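Local coordinates for cystalysin (Treponema denticola, PDB 1C7N), which belongs to the class I and II aminotransferase family and binds pyridoxal-5'-phosphate, at residues V34-A39 / A350-D355; P315-P320 / Q328-R333; D338-E343 / E356-G361. One frame throughout, in Å; residues are numbered along the deposited sequence.

Contact 1 (V34-A39 / A350-D355)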
loop_
_atom_site.group_PDB
_atom_site.type_symbol
_atom_site.label_atom_id
_atom_site.label_comp_id
_atom_site.label_asym_id
_atom_site.label_seq_id
_atom_site.Cartn_x
_atom_site.Cartn_y
_atom_site.Cartn_z
ATOM N N VAL A 34 4.608 -11.104 26.960
ATOM C CA VAL A 34 3.953 -10.291 25.936
ATOM C C VAL A 34 4.815 -9.041 25.738
ATOM O O VAL A 34 5.125 -8.335 26.702
ATOM C CB VAL A 34 2.541 -9.827 26.376
ATOM C CG1 VAL A 34 2.004 -8.806 25.388
ATOM C CG2 VAL A 34 1.594 -11.016 26.478
ATOM N N PRO A 35 5.209 -8.748 24.488
ATOM C CA PRO A 35 6.036 -7.568 24.219
ATOM C C PRO A 35 5.251 -6.264 24.403
ATOM O O PRO A 35 4.062 -6.198 24.083
ATOM C CB PRO A 35 6.488 -7.797 22.779
ATOM C CG PRO A 35 5.302 -8.497 22.167
ATOM C CD PRO A 35 4.904 -9.485 23.244
ATOM N N LEU A 36 5.911 -5.234 24.935
ATOM C CA LEU A 36 5.265 -3.937 25.162
ATOM C C LEU A 36 6.077 -2.882 24.419
ATOM O O LEU A 36 6.314 -1.780 24.923
ATOM C CB LEU A 36 5.230 -3.620 26.664
ATOM C CG LEU A 36 4.617 -4.691 27.579
ATOM C CD1 LEU A 36 4.793 -4.293 29.048
ATOM C CD2 LEU A 36 3.135 -4.877 27.241
ATOM N N SER A 37 6.477 -3.233 23.201
ATOM C CA SER A 37 7.311 -2.382 22.361
ATOM C C SER A 37 6.596 -1.627 21.233
ATOM O O SER A 37 6.065 -0.537 21.438
ATOM C CB SER A 37 8.421 -3.245 21.760
ATOM O OG SER A 37 7.843 -4.362 21.091
ATOM N N VAL A 38 6.619 -2.221 20.040
ATOM C CA VAL A 38 6.008 -1.646 18.838
ATOM C C VAL A 38 4.583 -1.167 19.083
ATOM O O VAL A 38 3.790 -1.840 19.736
ATOM C CB VAL A 38 6.013 -2.668 17.683
ATOM C CG1 VAL A 38 5.259 -2.118 16.487
ATOM C CG2 VAL A 38 7.452 -2.989 17.296
ATOM N N ALA A 39 4.264 -0.006 18.521
ATOM C CA ALA A 39 2.960 0.605 18.700
ATOM C C ALA A 39 1.740 0.066 17.947
ATOM O O ALA A 39 1.234 0.710 17.026
ATOM C CB ALA A 39 3.072 2.108 18.472
ATOM N N ALA A 350 14.722 -9.163 32.723
ATOM C CA ALA A 350 13.320 -8.886 33.023
ATOM C C ALA A 350 12.363 -9.433 31.967
ATOM O O ALA A 350 11.164 -9.551 32.212
ATOM C CB ALA A 350 13.114 -7.386 33.164
ATOM N N GLN A 351 12.897 -9.765 30.798
ATOM C CA GLN A 351 12.079 -10.257 29.696
ATOM C C GLN A 351 10.903 -9.321 29.486
ATOM O O GLN A 351 9.758 -9.743 29.284
ATOM C CB GLN A 351 11.599 -11.682 29.960
ATOM C CG GLN A 351 12.637 -12.722 29.595
ATOM C CD GLN A 351 12.141 -14.134 29.768
ATOM O OE1 GLN A 351 11.112 -14.519 29.207
ATOM N NE2 GLN A 351 12.874 -14.925 30.539
ATOM N N ILE A 352 11.205 -8.033 29.565
ATOM C CA ILE A 352 10.211 -6.998 29.351
ATOM C C ILE A 352 10.734 -6.285 28.107
ATOM O O ILE A 352 11.873 -5.803 28.076
ATOM C CB ILE A 352 10.111 -6.059 30.584
ATOM C CG1 ILE A 352 8.865 -5.180 30.463
ATOM C CG2 ILE A 352 11.372 -5.212 30.719
ATOM C CD1 ILE A 352 8.456 -4.526 31.772
ATOM N N PHE A 353 9.920 -6.261 27.061
ATOM C CA PHE A 353 10.346 -5.656 25.810
ATOM C C PHE A 353 9.740 -4.297 25.532
ATOM O O PHE A 353 8.628 -4.185 25.025
ATOM C CB PHE A 353 10.058 -6.621 24.660
ATOM C CG PHE A 353 10.755 -7.937 24.812
ATOM C CD1 PHE A 353 10.293 -8.879 25.724
ATOM C CD2 PHE A 353 11.913 -8.211 24.091
ATOM C CE1 PHE A 353 10.979 -10.077 25.922
ATOM C CE2 PHE A 353 12.603 -9.396 24.279
ATOM C CZ PHE A 353 12.139 -10.334 25.194
ATOM N N PHE A 354 10.490 -3.264 25.892
ATOM C CA PHE A 354 10.065 -1.887 25.689
ATOM C C PHE A 354 10.614 -1.443 24.349
ATOM O O PHE A 354 11.225 -2.217 23.613
ATOM C CB PHE A 354 10.685 -0.955 26.741
ATOM C CG PHE A 354 10.270 -1.234 28.164
ATOM C CD1 PHE A 354 8.928 -1.302 28.520
ATOM C CD2 PHE A 354 11.236 -1.324 29.168
ATOM C CE1 PHE A 354 8.548 -1.447 29.855
ATOM C CE2 PHE A 354 10.867 -1.467 30.509
ATOM C CZ PHE A 354 9.522 -1.528 30.853
ATOM N N ASP A 355 10.364 -0.187 24.023
ATOM C CA ASP A 355 10.953 0.387 22.838
ATOM C C ASP A 355 12.010 1.213 23.559
ATOM O O ASP A 355 11.702 2.239 24.169
ATOM C CB ASP A 355 9.950 1.248 22.080
ATOM C CG ASP A 355 9.614 0.663 20.717
ATOM O OD1 ASP A 355 9.503 -0.579 20.626
ATOM O OD2 ASP A 355 9.460 1.431 19.742
HETATM O O HOH W 1 7.545 -7.522 27.772
#
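Ser37 and Asp355 are brought together by two torsions. Chi1 of Ser37 (54°) sets OG between the backbone N and the carbonyl carbon. Chi1 of Asp355 (-114°) is far from a staggered value and carries CG over toward the serine. The closest approach to Asp355 OD1 is made by Ser37 CB, at 3.1 Å, whereas Ser37 OG is 4.2 Å from it, so the two side chains meet without bonding. What holds this corner is Arg369, whose NH2 forms a salt bridge with Asp355 OD2 and also donates to Ser37 O.

The backbones run side by side in almost the same direction, and the CA atoms of Ser37 and Phe354 come within 4.3 Å. One direct hydrogen bond crosses, from Leu36 N to Phe353 O at 2.9 Å, bent to an N-H...O angle of 135°. A water extends the link: it accepts from Phe353 N at 2.8 Å, donates to Val34 O, and sits in plane at the edge of the Phe353 ring. Apolar contact is looser, Pro35 CB lying 4.2 Å from Phe353 CB.

The pair joins the N-terminal part of this PLP-dependent aminotransferase-family chain to its C-terminal part. The Val38 side chain lies about 8 Å from the bound pyridoxal-5'-phosphate and packs on Tyr64 of the second subunit. Pro35 rests on Trp19 and Met22 of helix 17-25, and both Leu36 and Ile352 touch Ser382 of helix 376-393. Backbone bonds of Leu36 to Asn371 and of Asp355 to Arg369 tie both segments to strand 367-371.

Contact 2 (P315-P320 / Q328-R333); sequences PEIKAP and QWIDFR
Backbone hydrogen bonds define the pairing of Lys318 with Asp331. Lys318 N donates to Asp331 O at 3.2 Å and Asp331 N to Lys318 O at 2.8 Å, which makes them an antiparallel hydrogen-bonded pair and a single bridge.

Further along, a side chain takes over. Gln328, CG anti to its backbone N (chi1 -172°) and extended beyond, donates from NE2 to Pro320 O at 3.1 Å. The amide points at this oxygen in its own plane but meets it from well above the carbonyl plane; NE2 also bonds to Gln303 O. A water donates to both Pro320 O and Trp329 O, bridging the two backbones.

The apolar contact turns on Ile317. Its CG2 stands over the centre of the Phe332 ring, 3.8 Å from the centroid and 7° off the normal, a CH-pi contact, and the same methyl touches Ile330 CG2 at 3.6 Å. The CD1 branch reaches the ring atom Phe332 CE2, also at 3.6 Å.

The salt bridge lies within 328-333: Arg333 grips the Asp331 carboxylate side-on with NE and NH2, while Arg333 N donates to Asp331 OD1, closing an Asx turn.

Segment 315-320 thus lines the outer edge of strand 327-331, whose other edge pairs with strand 367-371. Ile317 and Ala319 rest on Phe310 of helix 289-313, and Phe332 on Met346 of helix 339-350.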
loop_
_atom_site.group_PDB
_atom_site.type_symbol
_atom_site.label_atom_id
_atom_site.label_comp_id
_atom_site.label_asym_id
_atom_site.label_seq_id
_atom_site.Cartn_x
_atom_site.Cartn_y
_atom_site.Cartn_z
ATOM N N PRO A 315 11.040 3.640 43.731
ATOM C CA PRO A 315 10.825 5.092 43.742
ATOM C C PRO A 315 11.768 5.952 42.902
ATOM O O PRO A 315 11.388 7.039 42.466
ATOM C CB PRO A 315 10.936 5.447 45.227
ATOM C CG PRO A 315 10.538 4.218 45.916
ATOM C CD PRO A 315 11.208 3.146 45.109
ATOM N N GLU A 316 12.994 5.485 42.682
ATOM C CA GLU A 316 13.955 6.267 41.914
ATOM C C GLU A 316 13.650 6.266 40.421
ATOM O O GLU A 316 14.155 7.104 39.676
ATOM C CB GLU A 316 15.389 5.769 42.162
ATOM C CG GLU A 316 15.772 4.439 41.507
ATOM C CD GLU A 316 15.261 3.220 42.254
ATOM O OE1 GLU A 316 15.731 2.103 41.943
ATOM O OE2 GLU A 316 14.393 3.364 43.143
ATOM N N ILE A 317 12.828 5.322 39.989
ATOM C CA ILE A 317 12.431 5.233 38.584
ATOM C C ILE A 317 11.114 6.000 38.491
ATOM O O ILE A 317 10.215 5.782 39.299
ATOM C CB ILE A 317 12.216 3.769 38.174
ATOM C CG1 ILE A 317 13.495 2.972 38.436
ATOM C CG2 ILE A 317 11.826 3.689 36.702
ATOM C CD1 ILE A 317 13.373 1.494 38.151
ATOM N N LYS A 318 11.000 6.899 37.520
ATOM C CA LYS A 318 9.791 7.707 37.378
ATOM C C LYS A 318 8.963 7.397 36.129
ATOM O O LYS A 318 9.492 7.372 35.019
ATOM C CB LYS A 318 10.163 9.192 37.358
ATOM C CG LYS A 318 11.040 9.658 38.517
ATOM C CD LYS A 318 10.334 9.497 39.849
ATOM C CE LYS A 318 11.048 10.251 40.957
ATOM N NZ LYS A 318 12.459 9.824 41.102
ATOM N N ALA A 319 7.664 7.176 36.322
ATOM C CA ALA A 319 6.745 6.903 35.221
ATOM C C ALA A 319 5.587 7.895 35.334
ATOM O O ALA A 319 4.521 7.566 35.850
ATOM C CB ALA A 319 6.221 5.466 35.302
ATOM N N PRO A 320 5.797 9.136 34.868
ATOM C CA PRO A 320 4.772 10.184 34.915
ATOM C C PRO A 320 3.600 9.879 33.987
ATOM O O PRO A 320 3.761 9.204 32.967
ATOM C CB PRO A 320 5.530 11.433 34.459
ATOM C CG PRO A 320 6.972 11.111 34.752
ATOM C CD PRO A 320 7.073 9.672 34.368
ATOM N N GLN A 328 3.839 5.291 27.219
ATOM C CA GLN A 328 4.354 5.981 28.402
ATOM C C GLN A 328 5.881 6.043 28.444
ATOM O O GLN A 328 6.562 5.085 28.089
ATOM C CB GLN A 328 3.789 5.299 29.659
ATOM C CG GLN A 328 4.069 6.002 30.982
ATOM C CD GLN A 328 3.196 5.450 32.103
ATOM O OE1 GLN A 328 2.732 4.315 32.030
ATOM N NE2 GLN A 328 2.982 6.248 33.151
ATOM N N TRP A 329 6.402 7.180 28.890
ATOM C CA TRP A 329 7.844 7.438 28.939
ATOM C C TRP A 329 8.366 7.236 30.358
ATOM O O TRP A 329 8.092 8.045 31.241
ATOM C CB TRP A 329 8.086 8.882 28.478
ATOM C CG TRP A 329 9.474 9.235 27.981
ATOM C CD1 TRP A 329 10.212 10.324 28.352
ATOM C CD2 TRP A 329 10.218 8.591 26.928
ATOM N NE1 TRP A 329 11.356 10.408 27.595
ATOM C CE2 TRP A 329 11.388 9.361 26.716
ATOM C CE3 TRP A 329 10.008 7.450 26.144
ATOM C CZ2 TRP A 329 12.344 9.021 25.749
ATOM C CZ3 TRP A 329 10.958 7.114 25.184
ATOM C CH2 TRP A 329 12.112 7.900 24.995
ATOM N N ILE A 330 9.122 6.160 30.563
ATOM C CA ILE A 330 9.663 5.838 31.878
ATOM C C ILE A 330 11.131 6.219 32.011
ATOM O O ILE A 330 11.972 5.791 31.223
ATOM C CB ILE A 330 9.516 4.336 32.180
ATOM C CG1 ILE A 330 8.067 3.899 31.947
ATOM C CG2 ILE A 330 9.894 4.061 33.633
ATOM C CD1 ILE A 330 7.863 2.413 31.997
ATOM N N ASP A 331 11.428 7.008 33.037
ATOM C CA ASP A 331 12.780 7.482 33.305
ATOM C C ASP A 331 13.559 6.530 34.216
ATOM O O ASP A 331 13.351 6.509 35.428
ATOM C CB ASP A 331 12.689 8.873 33.937
ATOM C CG ASP A 331 14.041 9.459 34.281
ATOM O OD1 ASP A 331 15.077 8.830 33.978
ATOM O OD2 ASP A 331 14.058 10.565 34.858
ATOM N N PHE A 332 14.460 5.747 33.623
ATOM C CA PHE A 332 15.276 4.791 34.374
ATOM C C PHE A 332 16.682 5.317 34.661
ATOM O O PHE A 332 17.533 4.578 35.149
ATOM C CB PHE A 332 15.431 3.473 33.603
ATOM C CG PHE A 332 14.253 2.541 33.711
ATOM C CD1 PHE A 332 13.143 2.695 32.888
ATOM C CD2 PHE A 332 14.277 1.472 34.612
ATOM C CE1 PHE A 332 12.073 1.794 32.955
ATOM C CE2 PHE A 332 13.214 0.568 34.687
ATOM C CZ PHE A 332 12.111 0.730 33.856
ATOM N N ARG A 333 16.927 6.581 34.353
ATOM C CA ARG A 333 18.250 7.167 34.548
ATOM C C ARG A 333 18.882 6.946 35.925
ATOM O O ARG A 333 20.108 6.874 36.038
ATOM C CB ARG A 333 18.211 8.667 34.228
ATOM C CG ARG A 333 18.191 8.966 32.736
ATOM C CD ARG A 333 18.099 10.454 32.456
ATOM N NE ARG A 333 16.831 11.008 32.915
ATOM C CZ ARG A 333 16.504 12.292 32.824
ATOM N NH1 ARG A 333 17.355 13.158 32.293
ATOM N NH2 ARG A 333 15.322 12.707 33.251
HETATM O O HOH W 2 15.219 7.399 37.149
HETATM O O HOH W 3 5.658 9.392 30.906
#

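Contact 3 (D338-E343 / E356-G361)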
loop_
_atom_site.group_PDB
_atom_site.type_symbol
_atom_site.label_atom_id
_atom_site.label_comp_id
_atom_site.label_asym_id
_atom_site.label_seq_id
_atom_site.Cartn_x
_atom_site.Cartn_y
_atom_site.Cartn_z
ATOM N N ASP A 338 24.097 2.523 31.248
ATOM C CA ASP A 338 24.093 3.119 29.911
ATOM C C ASP A 338 23.023 2.398 29.091
ATOM O O ASP A 338 22.611 1.293 29.451
ATOM C CB ASP A 338 25.503 3.077 29.259
ATOM C CG ASP A 338 25.960 1.679 28.831
ATOM O OD1 ASP A 338 27.197 1.494 28.702
ATOM O OD2 ASP A 338 25.125 0.781 28.593
ATOM N N HIS A 339 22.557 3.006 28.004
ATOM C CA HIS A 339 21.471 2.386 27.249
ATOM C C HIS A 339 21.675 0.968 26.732
ATOM O O HIS A 339 20.711 0.211 26.645
ATOM C CB HIS A 339 20.984 3.297 26.108
ATOM C CG HIS A 339 22.031 3.653 25.100
ATOM N ND1 HIS A 339 22.988 4.619 25.327
ATOM C CD2 HIS A 339 22.230 3.215 23.834
ATOM C CE1 HIS A 339 23.726 4.767 24.242
ATOM N NE2 HIS A 339 23.287 3.927 23.320
ATOM N N LYS A 340 22.904 0.589 26.394
ATOM C CA LYS A 340 23.137 -0.769 25.908
ATOM C C LYS A 340 22.933 -1.769 27.044
ATOM O O LYS A 340 22.332 -2.829 26.851
ATOM C CB LYS A 340 24.552 -0.909 25.334
ATOM C CG LYS A 340 24.842 0.032 24.173
ATOM C CD LYS A 340 23.777 -0.052 23.083
ATOM C CE LYS A 340 23.703 -1.438 22.466
ATOM N NZ LYS A 340 22.704 -1.494 21.351
ATOM N N ALA A 341 23.429 -1.427 28.232
ATOM C CA ALA A 341 23.284 -2.295 29.393
ATOM C C ALA A 341 21.808 -2.419 29.783
ATOM O O ALA A 341 21.349 -3.498 30.163
ATOM C CB ALA A 341 24.098 -1.740 30.576
ATOM N N MET A 342 21.076 -1.310 29.698
ATOM C CA MET A 342 19.656 -1.296 30.042
ATOM C C MET A 342 18.902 -2.260 29.139
ATOM O O MET A 342 18.153 -3.120 29.606
ATOM C CB MET A 342 19.070 0.113 29.872
ATOM C CG MET A 342 19.506 1.114 30.936
ATOM S SD MET A 342 18.839 2.771 30.625
ATOM C CE MET A 342 17.072 2.432 30.825
ATOM N N GLU A 343 19.119 -2.098 27.840
ATOM C CA GLU A 343 18.491 -2.918 26.816
ATOM C C GLU A 343 18.738 -4.398 27.085
ATOM O O GLU A 343 17.823 -5.217 27.030
ATOM C CB GLU A 343 19.063 -2.520 25.458
ATOM C CG GLU A 343 18.529 -3.287 24.273
ATOM C CD GLU A 343 19.060 -2.719 22.983
ATOM O OE1 GLU A 343 20.291 -2.769 22.775
ATOM O OE2 GLU A 343 18.255 -2.205 22.184
ATOM N N GLU A 356 13.247 0.723 23.548
ATOM C CA GLU A 356 14.342 1.389 24.246
ATOM C C GLU A 356 14.397 2.868 23.914
ATOM O O GLU A 356 14.384 3.259 22.748
ATOM C CB GLU A 356 15.675 0.702 23.930
ATOM C CG GLU A 356 15.691 -0.788 24.286
ATOM C CD GLU A 356 15.617 -1.058 25.785
ATOM O OE1 GLU A 356 14.996 -2.065 26.178
ATOM O OE2 GLU A 356 16.187 -0.279 26.574
ATOM N N GLY A 357 14.458 3.688 24.960
ATOM C CA GLY A 357 14.476 5.128 24.793
ATOM C C GLY A 357 15.455 5.703 23.795
ATOM O O GLY A 357 15.108 6.625 23.055
ATOM N N TYR A 358 16.666 5.157 23.747
ATOM C CA TYR A 358 17.693 5.683 22.851
ATOM C C TYR A 358 17.380 5.643 21.358
ATOM O O TYR A 358 17.959 6.410 20.585
ATOM C CB TYR A 358 19.037 4.985 23.119
ATOM C CG TYR A 358 19.184 3.594 22.538
ATOM C CD1 TYR A 358 19.744 3.404 21.276
ATOM C CD2 TYR A 358 18.783 2.467 23.255
ATOM C CE1 TYR A 358 19.908 2.127 20.742
ATOM C CE2 TYR A 358 18.937 1.183 22.732
ATOM C CZ TYR A 358 19.504 1.022 21.474
ATOM O OH TYR A 358 19.691 -0.236 20.951
ATOM N N ILE A 359 16.468 4.771 20.940
ATOM C CA ILE A 359 16.151 4.690 19.518
ATOM C C ILE A 359 15.422 5.933 19.017
ATOM O O ILE A 359 15.319 6.152 17.808
ATOM C CB ILE A 359 15.305 3.437 19.187
ATOM C CG1 ILE A 359 13.876 3.599 19.713
ATOM C CG2 ILE A 359 15.961 2.208 19.787
ATOM C CD1 ILE A 359 12.966 2.428 19.369
ATOM N N PHE A 360 14.933 6.753 19.946
ATOM C CA PHE A 360 14.220 7.977 19.593
ATOM C C PHE A 360 15.134 9.197 19.565
ATOM O O PHE A 360 14.675 10.316 19.369
ATOM C CB PHE A 360 13.079 8.228 20.580
ATOM C CG PHE A 360 12.062 7.133 20.607
ATOM C CD1 PHE A 360 12.122 6.129 21.568
ATOM C CD2 PHE A 360 11.075 7.072 19.628
ATOM C CE1 PHE A 360 11.214 5.076 21.553
ATOM C CE2 PHE A 360 10.164 6.024 19.601
ATOM C CZ PHE A 360 10.232 5.023 20.563
ATOM N N GLY A 361 16.427 8.967 19.764
ATOM C CA GLY A 361 17.384 10.059 19.770
ATOM C C GLY A 361 18.186 10.000 21.053
ATOM O O GLY A 361 17.783 9.336 22.008
HETATM O O HOH W 4 18.072 1.525 26.349
#
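His339 and Tyr358 face each other with CA atoms 6.7 Å apart, and Glu343 and Glu356 with theirs at 6.5 Å. One backbone is the first turn of helix 339-350; the other is the 3-10 turn 357-360. Asp338 is the N-cap of the helix, its OD2 accepting from Ala341 N at 2.8 Å.

His339 CD2 sits over one face of the Tyr358 ring, toward the rim, 3.3 Å from Tyr358 CG; the two ring planes are 41° apart. Tyr358 OH donates to Glu343 OE2 at 2.7 Å, on the syn side of the carboxylate, and takes a weak bond from Lys340 NZ. That amine also forms a salt bridge with Glu343 OE1 (3.1 Å), closing a triangle. Chi2 of Glu356 (-67°) bends the chain at CD, and its OE2 lies 3.5 Å from Glu343 CA. A water 2.6 Å from Glu356 OE2 also reaches His339 O, though its acceptors outnumber its protons. Glu368 OE1 is close to the same oxygen, and such like charges may favour protonation of one.

The arrangement is that of a side-chain-capped helix start with an i to i+3 salt bridge, set against a 3-10 turn through an aromatic residue.

Contacts 1 and 2 are largely buried, whereas contact 3 is only partly so, and their chemistry follows. Contact 1 relies on backbone polar groups, a bridging water and an arginine from strand 367-371; contact 2 combines strand pairing with apolar packing; contact 3 depends on charged side chains and a tyrosine hydroxyl. All three gather round the sheet of strands 327-331, 367-371 and 355-356. Helix 339-350 supplies the first turn for contact 3 and ends beside contact 1. Phe332 of contact 2 connects the set: its CZ is 4.2 Å from Phe354 CE2 of contact 1, and its CB is 3.4 Å from Met342 CE of contact 3.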